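Local coordinates for protein Exo-beta-1,3-galactanase (Bifidobacterium bifidum, PDB 5FLW) that probably hydrolyses beta-1,3-galactan chains from their ends, releasing galactose units, as a glycoside hydrolase of family 43, at residues T192-K195 with Y200-F203; K85-P90 with V96-A101; T208-N213 with W268-L273; C50-T53 with W59-H62. One frame throughout, in Å; residues are numbered along the deposited sequence.

The fold is the five-bladed beta-propeller of family 43 glycosidases, each blade a four-stranded antiparallel sheet. From the N terminus, contact 4 comes first, a hairpin pairing strand 48-53 with strand 60-66, the third and outermost fourth strands of their sheet. The chain then passes directly into contact 2, where strand 80-88 turns back along strand 95-102. After a further sheet, contact 1 does the same with strands 191-196 and 199-205. Contact 3 bridges 54 residues, joining a loop of that last hairpin's sheet to a loop of the following sheet. The four contacts run in series, none nesting in or crossing another, and none touches another.

Contact 1 (T192-K195 with Y200-F203); sequences TIIK and YYWF
A beta hairpin within one propeller blade pairs 192-195 with 200-203, in the order T192 with F203, I193 with W202, I194 with Y201 and K195 with Y200. T192 and F203 exchange two backbone bonds, as do I194 and Y201; the shortest, from Y201 N to I194 O, is 2.8 Å and nearly straight at 173°. On the face carrying I193 and W202, I193 CD1 sits over the five-membered ring of the indole, 4.2 Å from its centroid. The other face joins I194 CD1 to Y201 CD1 at 3.6 Å, while T192 CG2 meets F203 CB at 3.7 Å; strands 244-250 and 278-286 of the next blade cover this side. K195 runs beside Y200, pointing the same way. Its CG stands anti to the backbone N (chi1 -160°) and the chain stays extended, which lays CG off-centre over the phenol ring, K195 CE 3.6 Å from Y200 CZ and K195 NZ in a weak bond to Y200 OH. Both polar ends have a stronger partner in D144, and a water 2.7 Å from K195 NZ also reaches Y200 OH weakly. An alanine at K195 would strip the methylenes from the Y200 ring and is likely to leave D144 without its salt-bridge mate. The lysine thus serves twice, its apolar stem packing on an aromatic ring while its ammonium probably offsets the carboxylate that the phenol shares.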
loop_
_atom_site.group_PDB
_atom_site.type_symbol
_atom_site.label_atom_id
_atom_site.label_comp_id
_atom_site.label_asym_id
_atom_site.label_seq_id
_atom_site.Cartn_x
_atom_site.Cartn_y
_atom_site.Cartn_z
ATOM N N THR A 192 4.107 4.472 -0.938
ATOM C CA THR A 192 4.674 3.706 0.167
ATOM C C THR A 192 5.931 4.434 0.654
ATOM O O THR A 192 6.665 5.007 -0.159
ATOM C CB THR A 192 4.942 2.241 -0.261
ATOM O OG1 THR A 192 5.525 1.511 0.832
ATOM C CG2 THR A 192 5.824 2.165 -1.499
ATOM N N ILE A 193 6.158 4.441 1.979
ATOM C CA ILE A 193 7.298 5.131 2.584
ATOM C C ILE A 193 7.997 4.211 3.575
ATOM O O ILE A 193 7.347 3.556 4.396
ATOM C CB ILE A 193 6.872 6.448 3.304
ATOM C CG1 ILE A 193 6.383 7.491 2.285
ATOM C CG2 ILE A 193 8.021 7.052 4.166
ATOM C CD1 ILE A 193 5.831 8.785 2.876
ATOM N N ILE A 194 9.330 4.234 3.547
ATOM C CA ILE A 194 10.163 3.590 4.558
ATOM C C ILE A 194 11.165 4.628 5.056
ATOM O O ILE A 194 11.311 5.719 4.491
ATOM C CB ILE A 194 10.893 2.294 4.084
ATOM C CG1 ILE A 194 11.866 2.569 2.924
ATOM C CG2 ILE A 194 9.901 1.187 3.719
ATOM C CD1 ILE A 194 13.250 2.980 3.330
ATOM N N LYS A 195 11.833 4.280 6.146
ATOM C CA LYS A 195 12.863 5.124 6.740
ATOM C C LYS A 195 14.114 4.298 7.020
ATOM O O LYS A 195 14.026 3.176 7.524
ATOM C CB LYS A 195 12.381 5.703 8.086
ATOM C CG LYS A 195 13.130 6.956 8.602
ATOM C CD LYS A 195 12.684 7.273 10.024
ATOM C CE LYS A 195 13.238 8.582 10.517
ATOM N NZ LYS A 195 12.670 9.028 11.814
ATOM N N TYR A 200 13.910 9.405 4.885
ATOM C CA TYR A 200 12.656 8.819 4.406
ATOM C C TYR A 200 12.746 8.576 2.903
ATOM O O TYR A 200 13.271 9.410 2.158
ATOM C CB TYR A 200 11.488 9.772 4.674
ATOM C CG TYR A 200 11.288 10.138 6.133
ATOM C CD1 TYR A 200 10.575 9.297 6.985
ATOM C CD2 TYR A 200 11.818 11.330 6.661
ATOM C CE1 TYR A 200 10.388 9.626 8.316
ATOM C CE2 TYR A 200 11.637 11.667 7.995
ATOM C CZ TYR A 200 10.924 10.808 8.824
ATOM O OH TYR A 200 10.728 11.131 10.156
ATOM N N TYR A 201 12.247 7.426 2.465
ATOM C CA TYR A 201 12.186 7.081 1.049
ATOM C C TYR A 201 10.714 6.874 0.708
ATOM O O TYR A 201 10.040 6.073 1.353
ATOM C CB TYR A 201 12.974 5.801 0.730
ATOM C CG TYR A 201 14.491 5.848 0.999
ATOM C CD1 TYR A 201 14.993 5.931 2.297
ATOM C CD2 TYR A 201 15.409 5.744 -0.055
ATOM C CE1 TYR A 201 16.376 5.955 2.546
ATOM C CE2 TYR A 201 16.784 5.764 0.172
ATOM C CZ TYR A 201 17.266 5.873 1.475
ATOM O OH TYR A 201 18.638 5.877 1.713
ATOM N N TRP A 202 10.231 7.606 -0.298
ATOM C CA TRP A 202 8.832 7.631 -0.709
ATOM C C TRP A 202 8.765 7.174 -2.162
ATOM O O TRP A 202 9.324 7.832 -3.050
ATOM C CB TRP A 202 8.328 9.074 -0.567
ATOM C CG TRP A 202 6.904 9.392 -0.930
ATOM C CD1 TRP A 202 5.956 8.556 -1.470
ATOM C CD2 TRP A 202 6.267 10.677 -0.786
ATOM N NE1 TRP A 202 4.771 9.244 -1.666
ATOM C CE2 TRP A 202 4.935 10.544 -1.249
ATOM C CE3 TRP A 202 6.692 11.925 -0.296
ATOM C CZ2 TRP A 202 4.032 11.623 -1.256
ATOM C CZ3 TRP A 202 5.790 12.993 -0.287
ATOM C CH2 TRP A 202 4.468 12.828 -0.753
ATOM N N PHE A 203 8.069 6.058 -2.406
ATOM C CA PHE A 203 7.915 5.466 -3.729
ATOM C C PHE A 203 6.489 5.675 -4.233
ATOM O O PHE A 203 5.541 5.713 -3.443
ATOM C CB PHE A 203 8.193 3.954 -3.687
ATOM C CG PHE A 203 9.552 3.600 -3.145
ATOM C CD1 PHE A 203 9.805 3.613 -1.776
ATOM C CD2 PHE A 203 10.586 3.249 -4.003
ATOM C CE1 PHE A 203 11.087 3.285 -1.281
ATOM C CE2 PHE A 203 11.865 2.917 -3.509
ATOM C CZ PHE A 203 12.100 2.933 -2.153
HETATM O O HOH W 1 13.377 11.585 12.104
#

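Contact 2 (K85-P90 with V96-A101)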
loop_
_atom_site.group_PDB
_atom_site.type_symbol
_atom_site.label_atom_id
_atom_site.label_comp_id
_atom_site.label_asym_id
_atom_site.label_seq_id
_atom_site.Cartn_x
_atom_site.Cartn_y
_atom_site.Cartn_z
ATOM N N LYS A 85 -5.180 -0.640 4.350
ATOM C CA LYS A 85 -3.979 -0.481 5.154
ATOM C C LYS A 85 -4.376 -0.582 6.622
ATOM O O LYS A 85 -5.483 -0.187 6.996
ATOM C CB LYS A 85 -3.349 0.904 4.911
ATOM C CG LYS A 85 -2.956 1.182 3.447
ATOM C CD LYS A 85 -1.791 0.274 3.027
ATOM C CE LYS A 85 -1.603 0.236 1.494
ATOM N NZ LYS A 85 -2.740 -0.460 0.823
ATOM N N VAL A 86 -3.463 -1.085 7.459
ATOM C CA VAL A 86 -3.695 -1.219 8.901
ATOM C C VAL A 86 -2.518 -0.620 9.665
ATOM O O VAL A 86 -1.357 -0.809 9.283
ATOM C CB VAL A 86 -3.937 -2.702 9.308
ATOM C CG1 VAL A 86 -3.937 -2.914 10.850
ATOM C CG2 VAL A 86 -5.256 -3.212 8.683
ATOM N N LEU A 87 -2.817 0.092 10.759
ATOM C CA LEU A 87 -1.807 0.511 11.723
ATOM C C LEU A 87 -2.267 0.109 13.118
ATOM O O LEU A 87 -3.477 0.036 13.398
ATOM C CB LEU A 87 -1.574 2.038 11.728
ATOM C CG LEU A 87 -0.884 2.664 10.504
ATOM C CD1 LEU A 87 -0.856 4.207 10.620
ATOM C CD2 LEU A 87 0.514 2.115 10.305
ATOM N N HIS A 88 -1.288 -0.165 13.992
ATOM C CA HIS A 88 -1.548 -0.409 15.407
ATOM C C HIS A 88 -1.359 0.916 16.154
ATOM O O HIS A 88 -0.277 1.522 16.084
ATOM C CB HIS A 88 -0.619 -1.510 15.942
ATOM C CG HIS A 88 -0.957 -1.982 17.329
ATOM N ND1 HIS A 88 -0.021 -2.545 18.171
ATOM C CD2 HIS A 88 -2.124 -1.987 18.015
ATOM C CE1 HIS A 88 -0.600 -2.891 19.308
ATOM N NE2 HIS A 88 -1.869 -2.534 19.252
ATOM N N CYS A 89 -2.423 1.372 16.849
ATOM C CA CYS A 89 -2.431 2.697 17.477
ATOM C C CYS A 89 -1.762 2.640 18.847
ATOM O O CYS A 89 -2.285 1.975 19.751
ATOM C CB CYS A 89 -3.856 3.198 17.652
ATOM S SG CYS A 89 -3.923 4.789 18.479
ATOM N N PRO A 90 -0.644 3.338 19.059
ATOM C CA PRO A 90 0.023 3.231 20.373
ATOM C C PRO A 90 -0.827 3.723 21.535
ATOM O O PRO A 90 -0.823 3.108 22.616
ATOM C CB PRO A 90 1.291 4.071 20.187
ATOM C CG PRO A 90 1.500 4.112 18.706
ATOM C CD PRO A 90 0.139 4.141 18.103
ATOM N N VAL A 96 -6.411 -0.060 13.499
ATOM C CA VAL A 96 -7.247 0.799 12.669
ATOM C C VAL A 96 -6.947 0.485 11.210
ATOM O O VAL A 96 -5.778 0.464 10.795
ATOM C CB VAL A 96 -7.040 2.294 12.978
ATOM C CG1 VAL A 96 -8.026 3.115 12.180
ATOM C CG2 VAL A 96 -7.131 2.578 14.484
ATOM N N MET A 97 -8.002 0.233 10.440
ATOM C CA MET A 97 -7.903 -0.003 9.015
ATOM C C MET A 97 -8.395 1.222 8.239
ATOM O O MET A 97 -9.395 1.855 8.615
ATOM C CB MET A 97 -8.710 -1.236 8.613
ATOM C CG MET A 97 -8.619 -1.565 7.135
ATOM S SD MET A 97 -9.512 -3.103 6.681
ATOM C CE MET A 97 -8.458 -4.342 7.441
ATOM N N TYR A 98 -7.657 1.557 7.168
ATOM C CA TYR A 98 -7.978 2.634 6.233
ATOM C C TYR A 98 -8.216 2.018 4.859
ATOM O O TYR A 98 -7.564 1.036 4.496
ATOM C CB TYR A 98 -6.827 3.659 6.161
ATOM C CG TYR A 98 -6.340 4.023 7.543
ATOM C CD1 TYR A 98 -6.994 5.008 8.294
ATOM C CD2 TYR A 98 -5.267 3.344 8.123
ATOM C CE1 TYR A 98 -6.574 5.322 9.597
ATOM C CE2 TYR A 98 -4.850 3.626 9.416
ATOM C CZ TYR A 98 -5.502 4.622 10.155
ATOM O OH TYR A 98 -5.093 4.919 11.431
ATOM N N ILE A 99 -9.149 2.581 4.093
ATOM C CA ILE A 99 -9.457 2.024 2.777
ATOM C C ILE A 99 -9.844 3.169 1.859
ATOM O O ILE A 99 -10.406 4.174 2.298
ATOM C CB ILE A 99 -10.545 0.908 2.867
ATOM C CG1 ILE A 99 -10.631 0.093 1.567
ATOM C CG2 ILE A 99 -11.893 1.480 3.232
ATOM C CD1 ILE A 99 -11.360 -1.174 1.760
ATOM N N HIS A 100 -9.507 3.036 0.586
ATOM C CA HIS A 100 -10.001 3.991 -0.398
ATOM C C HIS A 100 -11.454 3.608 -0.700
ATOM O O HIS A 100 -11.706 2.584 -1.354
ATOM C CB HIS A 100 -9.101 3.993 -1.640
ATOM C CG HIS A 100 -9.675 4.726 -2.835
ATOM N ND1 HIS A 100 -9.176 4.546 -4.116
ATOM C CD2 HIS A 100 -10.681 5.638 -2.951
ATOM C CE1 HIS A 100 -9.860 5.301 -4.962
ATOM N NE2 HIS A 100 -10.778 5.973 -4.285
ATOM N N ALA A 101 -12.411 4.397 -0.177
ATOM C CA ALA A 101 -13.821 4.175 -0.457
ATOM C C ALA A 101 -14.183 4.955 -1.721
ATOM O O ALA A 101 -13.928 6.166 -1.805
ATOM C CB ALA A 101 -14.696 4.617 0.726
#
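V86 and M97 meet through a methyl-to-methyl contact that their torsions set up. In V86, CG1 lies anti to the backbone N (chi1 170°), leaving CG2 beside that nitrogen, where it meets M97. M97 starts out extended and then bends at chi3 (-71°), and this fold of the thioether brings M97 CE back to within 3.6 Å of V86 CG2. The two side chains cross at a slant, and V86 CG2 also lies 4.0 Å from M97 CB. Y35 of strand 31-37 touches both residues, so this face packs against the preceding blade. On the reverse face, L87 CD1 approaches Y98 CE2 at 4.2 Å, with V141 of strand 139-143 and L165 of strand 159-165 adding further apolar cover. The hydroxyl of the buried Y98 is hydrogen-bonded to the carbonyl of Y169.

Four backbone bonds hold the strands. K85 and Y98 are joined both ways, with Y98 N 2.8 Å from K85 O; L87 and V96 repeat the pattern, V96 N lying 2.9 Å from L87 O. Between them, V86 and M97 form a non-hydrogen-bonded pair, where M97 CA approaches K85 O at 3.2 Å in a CA-H...O contact. This regular antiparallel hairpin, formed by the first two strands of a four-stranded sheet and packed between the sheets before and after it, is typical of a beta-propeller blade.

Contact 3 (T208-N213 with W268-L273)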
loop_
_atom_site.group_PDB
_atom_site.type_symbol
_atom_site.label_atom_id
_atom_site.label_comp_id
_atom_site.label_asym_id
_atom_site.label_seq_id
_atom_site.Cartn_x
_atom_site.Cartn_y
_atom_site.Cartn_z
ATOM N N THR A 208 -0.701 6.261 -15.473
ATOM C CA THR A 208 -0.753 5.778 -16.853
ATOM C C THR A 208 -1.827 4.707 -17.002
ATOM O O THR A 208 -1.698 3.789 -17.804
ATOM C CB THR A 208 0.607 5.210 -17.317
ATOM O OG1 THR A 208 0.943 4.056 -16.540
ATOM C CG2 THR A 208 1.703 6.249 -17.161
ATOM N N SER A 209 -2.883 4.848 -16.211
ATOM C CA SER A 209 -4.003 3.914 -16.203
ATOM C C SER A 209 -3.572 2.455 -16.044
ATOM O O SER A 209 -2.811 2.137 -15.144
ATOM C CB SER A 209 -4.939 4.117 -17.400
ATOM O OG SER A 209 -4.264 4.070 -18.644
ATOM N N TRP A 210 -4.064 1.570 -16.907
ATOM C CA TRP A 210 -3.720 0.151 -16.802
ATOM C C TRP A 210 -2.274 -0.177 -17.169
ATOM O O TRP A 210 -1.718 -1.153 -16.680
ATOM C CB TRP A 210 -4.713 -0.711 -17.586
ATOM C CG TRP A 210 -6.089 -0.681 -16.994
ATOM C CD1 TRP A 210 -7.103 0.152 -17.339
ATOM C CD2 TRP A 210 -6.588 -1.507 -15.937
ATOM N NE1 TRP A 210 -8.210 -0.104 -16.570
ATOM C CE2 TRP A 210 -7.920 -1.122 -15.703
ATOM C CE3 TRP A 210 -6.042 -2.540 -15.170
ATOM C CZ2 TRP A 210 -8.714 -1.727 -14.738
ATOM C CZ3 TRP A 210 -6.833 -3.141 -14.211
ATOM C CH2 TRP A 210 -8.153 -2.736 -14.005
ATOM N N ASP A 211 -1.669 0.641 -18.021
ATOM C CA ASP A 211 -0.281 0.438 -18.408
ATOM C C ASP A 211 0.651 0.617 -17.209
ATOM O O ASP A 211 0.453 1.493 -16.358
ATOM C CB ASP A 211 0.100 1.419 -19.515
ATOM C CG ASP A 211 -0.652 1.155 -20.835
ATOM O OD1 ASP A 211 -0.943 -0.024 -21.181
ATOM O OD2 ASP A 211 -0.971 2.153 -21.515
ATOM N N THR A 212 1.669 -0.232 -17.138
ATOM C CA THR A 212 2.735 -0.053 -16.168
ATOM C C THR A 212 3.708 1.014 -16.672
ATOM O O THR A 212 3.792 1.304 -17.873
ATOM C CB THR A 212 3.419 -1.397 -15.910
ATOM O OG1 THR A 212 3.773 -1.989 -17.163
ATOM C CG2 THR A 212 2.463 -2.352 -15.173
ATOM N N ASN A 213 4.444 1.609 -15.735
ATOM C CA ASN A 213 5.345 2.711 -16.034
ATOM C C ASN A 213 6.586 2.596 -15.162
ATOM O O ASN A 213 6.665 1.759 -14.255
ATOM C CB ASN A 213 4.644 4.080 -15.823
ATOM C CG ASN A 213 4.134 4.278 -14.381
ATOM O OD1 ASN A 213 4.911 4.537 -13.463
ATOM N ND2 ASN A 213 2.823 4.200 -14.204
ATOM N N TRP A 268 -1.678 -5.908 -12.473
ATOM C CA TRP A 268 -3.129 -5.868 -12.555
ATOM C C TRP A 268 -3.615 -6.454 -13.871
ATOM O O TRP A 268 -3.150 -6.069 -14.954
ATOM C CB TRP A 268 -3.608 -4.425 -12.426
ATOM C CG TRP A 268 -3.285 -3.782 -11.131
ATOM C CD1 TRP A 268 -2.386 -2.759 -10.906
ATOM C CD2 TRP A 268 -3.883 -4.081 -9.859
ATOM N NE1 TRP A 268 -2.386 -2.415 -9.566
ATOM C CE2 TRP A 268 -3.308 -3.200 -8.906
ATOM C CE3 TRP A 268 -4.871 -4.984 -9.433
ATOM C CZ2 TRP A 268 -3.695 -3.213 -7.544
ATOM C CZ3 TRP A 268 -5.241 -4.992 -8.095
ATOM C CH2 TRP A 268 -4.672 -4.113 -7.173
ATOM N N GLN A 269 -4.574 -7.360 -13.780
ATOM C CA GLN A 269 -5.173 -8.002 -14.949
ATOM C C GLN A 269 -6.612 -7.504 -15.065
ATOM O O GLN A 269 -7.509 -7.985 -14.371
ATOM C CB GLN A 269 -5.086 -9.520 -14.809
ATOM C CG GLN A 269 -3.635 -10.022 -14.813
ATOM C CD GLN A 269 -2.998 -9.950 -16.194
ATOM O OE1 GLN A 269 -2.454 -8.923 -16.594
ATOM N NE2 GLN A 269 -3.074 -11.046 -16.932
ATOM N N GLU A 270 -6.812 -6.529 -15.955
ATOM C CA GLU A 270 -8.077 -5.806 -16.035
ATOM C C GLU A 270 -9.292 -6.725 -16.165
ATOM O O GLU A 270 -10.355 -6.445 -15.602
ATOM C CB GLU A 270 -8.005 -4.781 -17.175
ATOM C CG GLU A 270 -9.313 -4.090 -17.524
ATOM C CD GLU A 270 -9.153 -2.994 -18.525
ATOM O OE1 GLU A 270 -8.136 -2.977 -19.248
ATOM O OE2 GLU A 270 -10.089 -2.156 -18.647
ATOM N N HIS A 271 -9.166 -7.807 -16.919
ATOM C CA HIS A 271 -10.288 -8.708 -17.172
ATOM C C HIS A 271 -10.285 -9.957 -16.299
ATOM O O HIS A 271 -11.089 -10.876 -16.531
ATOM C CB HIS A 271 -10.380 -9.062 -18.637
ATOM C CG HIS A 271 -10.388 -7.827 -19.506
ATOM N ND1 HIS A 271 -11.499 -6.995 -19.577
ATOM C CD2 HIS A 271 -9.415 -7.247 -20.246
ATOM C CE1 HIS A 271 -11.206 -5.985 -20.355
ATOM N NE2 HIS A 271 -9.956 -6.118 -20.767
ATOM N N ASP A 272 -9.384 -10.040 -15.329
ATOM C CA ASP A 272 -9.306 -11.190 -14.443
ATOM C C ASP A 272 -8.628 -10.726 -13.155
ATOM O O ASP A 272 -7.574 -11.220 -12.759
ATOM C CB ASP A 272 -8.542 -12.308 -15.152
ATOM C CG ASP A 272 -8.579 -13.631 -14.393
ATOM O OD1 ASP A 272 -9.427 -13.805 -13.490
ATOM O OD2 ASP A 272 -7.738 -14.494 -14.734
ATOM N N LEU A 273 -9.257 -9.757 -12.478
ATOM C CA LEU A 273 -8.578 -9.040 -11.395
ATOM C C LEU A 273 -8.179 -9.957 -10.236
ATOM O O LEU A 273 -7.122 -9.753 -9.624
ATOM C CB LEU A 273 -9.451 -7.876 -10.909
ATOM C CG LEU A 273 -9.519 -6.705 -11.895
ATOM C CD1 LEU A 273 -10.729 -5.789 -11.625
ATOM C CD2 LEU A 273 -8.224 -5.942 -11.781
HETATM O O HOH W 2 -2.103 -3.766 -16.218
#
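E270 lies flat against the indole of W210, its whole side chain spread over one face of the ring. With CG anti to the backbone N (chi1 171°) and the chain extended beyond it, the glutamate runs from the six-membered ring to the five-membered one: E270 CB is 3.5 Å from the six-ring centroid, almost directly above it, and E270 CD reaches 3.6 Å from W210 CE2. The carboxylate stacks on the indole, the planes only 10° apart. E270 OE2 comes 3.5 Å from W210 NE1, but the angle is too poor for a hydrogen bond.

W210 CG lies anti to the carbonyl carbon, beside the backbone N (chi1 -67°), which brings the benzo end against the opposing loop. There L273 CD2 meets W210 CH2 at 3.9 Å in the plane of the ring, and W268 CB lies at the edge, 3.9 Å from W210 CZ3. The indole of W268 leads away instead, and its NE1 bonds Q244. A water donates to both W210 O and W268 O, at 2.7 Å from the former, tying the two backbones together.

Each loop is shaped by a turn, type II' from T208 to D211 and type I from Q269 to D272. In the first, T208 OG1 accepts from N213 ND2 and donates to D211 O. This is surface packing between inter-strand loops of consecutive propeller blades, 199-205 to 216-220 and 261-266 to 278-286.

Contact 4 (C50-T53 with W59-H62)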
loop_
_atom_site.group_PDB
_atom_site.type_symbol
_atom_site.label_atom_id
_atom_site.label_comp_id
_atom_site.label_asym_id
_atom_site.label_seq_id
_atom_site.Cartn_x
_atom_site.Cartn_y
_atom_site.Cartn_z
ATOM N N CYS A 50 -7.212 -11.105 4.897
ATOM C CA CYS A 50 -6.026 -11.069 5.745
ATOM C C CYS A 50 -5.235 -12.366 5.594
ATOM O O CYS A 50 -5.820 -13.458 5.629
ATOM C CB CYS A 50 -6.411 -10.866 7.219
ATOM S SG CYS A 50 -5.038 -10.871 8.370
ATOM N N TYR A 51 -3.903 -12.242 5.428
ATOM C CA TYR A 51 -2.992 -13.385 5.419
ATOM C C TYR A 51 -1.803 -13.102 6.331
ATOM O O TYR A 51 -1.403 -11.947 6.504
ATOM C CB TYR A 51 -2.426 -13.669 4.015
ATOM C CG TYR A 51 -3.504 -13.845 2.976
ATOM C CD1 TYR A 51 -4.023 -12.736 2.293
ATOM C CD2 TYR A 51 -4.045 -15.110 2.701
ATOM C CE1 TYR A 51 -5.052 -12.872 1.371
ATOM C CE2 TYR A 51 -5.085 -15.253 1.787
ATOM C CZ TYR A 51 -5.561 -14.130 1.120
ATOM O OH TYR A 51 -6.575 -14.293 0.204
ATOM N N THR A 52 -1.230 -14.158 6.908
ATOM C CA THR A 52 -0.003 -14.019 7.682
ATOM C C THR A 52 1.128 -14.849 7.079
ATOM O O THR A 52 0.903 -15.860 6.396
ATOM C CB THR A 52 -0.186 -14.404 9.154
ATOM O OG1 THR A 52 -0.783 -15.704 9.223
ATOM C CG2 THR A 52 -1.079 -13.384 9.873
ATOM N N THR A 53 2.356 -14.414 7.362
ATOM C CA THR A 53 3.543 -15.122 6.901
ATOM C C THR A 53 4.705 -14.793 7.824
ATOM O O THR A 53 4.738 -13.739 8.471
ATOM C CB THR A 53 3.896 -14.776 5.437
ATOM O OG1 THR A 53 4.855 -15.705 4.919
ATOM C CG2 THR A 53 4.443 -13.342 5.323
ATOM N N TRP A 59 1.537 -18.511 2.904
ATOM C CA TRP A 59 0.591 -17.496 3.369
ATOM C C TRP A 59 -0.600 -18.178 4.022
ATOM O O TRP A 59 -1.317 -18.944 3.370
ATOM C CB TRP A 59 0.090 -16.631 2.203
ATOM C CG TRP A 59 1.101 -15.710 1.628
ATOM C CD1 TRP A 59 1.808 -15.882 0.479
ATOM C CD2 TRP A 59 1.464 -14.424 2.147
ATOM N NE1 TRP A 59 2.618 -14.787 0.261
ATOM C CE2 TRP A 59 2.424 -13.879 1.271
ATOM C CE3 TRP A 59 1.074 -13.684 3.288
ATOM C CZ2 TRP A 59 3.010 -12.608 1.489
ATOM C CZ3 TRP A 59 1.637 -12.422 3.507
ATOM C CH2 TRP A 59 2.602 -11.896 2.603
ATOM N N ARG A 60 -0.806 -17.911 5.305
ATOM C CA ARG A 60 -1.934 -18.500 6.006
ATOM C C ARG A 60 -3.124 -17.533 5.978
ATOM O O ARG A 60 -3.017 -16.387 6.428
ATOM C CB ARG A 60 -1.562 -18.886 7.436
ATOM C CG ARG A 60 -2.713 -19.657 8.081
ATOM C CD ARG A 60 -2.834 -19.281 9.493
ATOM N NE ARG A 60 -3.580 -20.217 10.335
ATOM C CZ ARG A 60 -4.864 -20.069 10.657
ATOM N NH1 ARG A 60 -5.569 -19.047 10.141
ATOM N NH2 ARG A 60 -5.429 -20.935 11.510
ATOM N N SER A 61 -4.257 -17.987 5.456
ATOM C CA SER A 61 -5.431 -17.138 5.381
ATOM C C SER A 61 -6.081 -16.966 6.757
ATOM O O SER A 61 -6.223 -17.929 7.523
ATOM C CB SER A 61 -6.450 -17.777 4.450
ATOM O OG SER A 61 -7.653 -16.981 4.398
ATOM N N HIS A 62 -6.495 -15.735 7.066
ATOM C CA HIS A 62 -7.365 -15.440 8.200
ATOM C C HIS A 62 -8.757 -14.973 7.757
ATOM O O HIS A 62 -9.498 -14.372 8.551
ATOM C CB HIS A 62 -6.688 -14.451 9.153
ATOM C CG HIS A 62 -5.460 -15.015 9.783
ATOM N ND1 HIS A 62 -5.499 -15.770 10.939
ATOM C CD2 HIS A 62 -4.179 -15.070 9.336
ATOM C CE1 HIS A 62 -4.275 -16.186 11.226
ATOM N NE2 HIS A 62 -3.458 -15.782 10.261
HETATM O O HOH W 3 -7.725 -14.266 3.551
#
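Packing on the W59 indole joins Y51 and T53 to it across a short antiparallel hairpin. Y51 CB lies 3.6 Å from W59 CE3, and T53 CG2 stands over the six-membered ring of the same indole in a CH-pi contact, 3.8 Å from its centroid. That methyl sits between the backbone N and the carbonyl carbon of T53 because OG1 is anti to the N (chi1 -166°); the hydroxyl is thus turned to the connecting loop, where it bonds the backbone of D55, F56 and A58. An alanine in place of W59 would remove the indole and probably open a gap beside Y51 CB and the T53 methyl. The Y51 ring also packs on the opposite strand, with Y51 CD2 3.6 Å from S61 CA.

Backbone hydrogen bonds are three. T52 and R60 bond reciprocally, and H62 N gives a nearly straight bond (171°) to C50 O at 2.8 Å. Between these, Y51 and S61 are a non-hydrogen-bonded pair.

Among side-chain polar groups, T52 OG1 and H62 NE2 are hydrogen-bonded at 2.9 Å, the oxygen approaching at the edge of the imidazole. The two side chains cross at about a right angle, and T52 CG2 also rests 3.4 Å from H62 NE2. A water donates to C50 O and joins it to S61 OG, which also bonds G63 N.

Within the sheet, strand 60-66 is outermost and strand 48-53 lies between it and strand 31-37. That inner neighbour bonds Y51 through A34 and T53 through W32, while L20 touches both Y51 and W59.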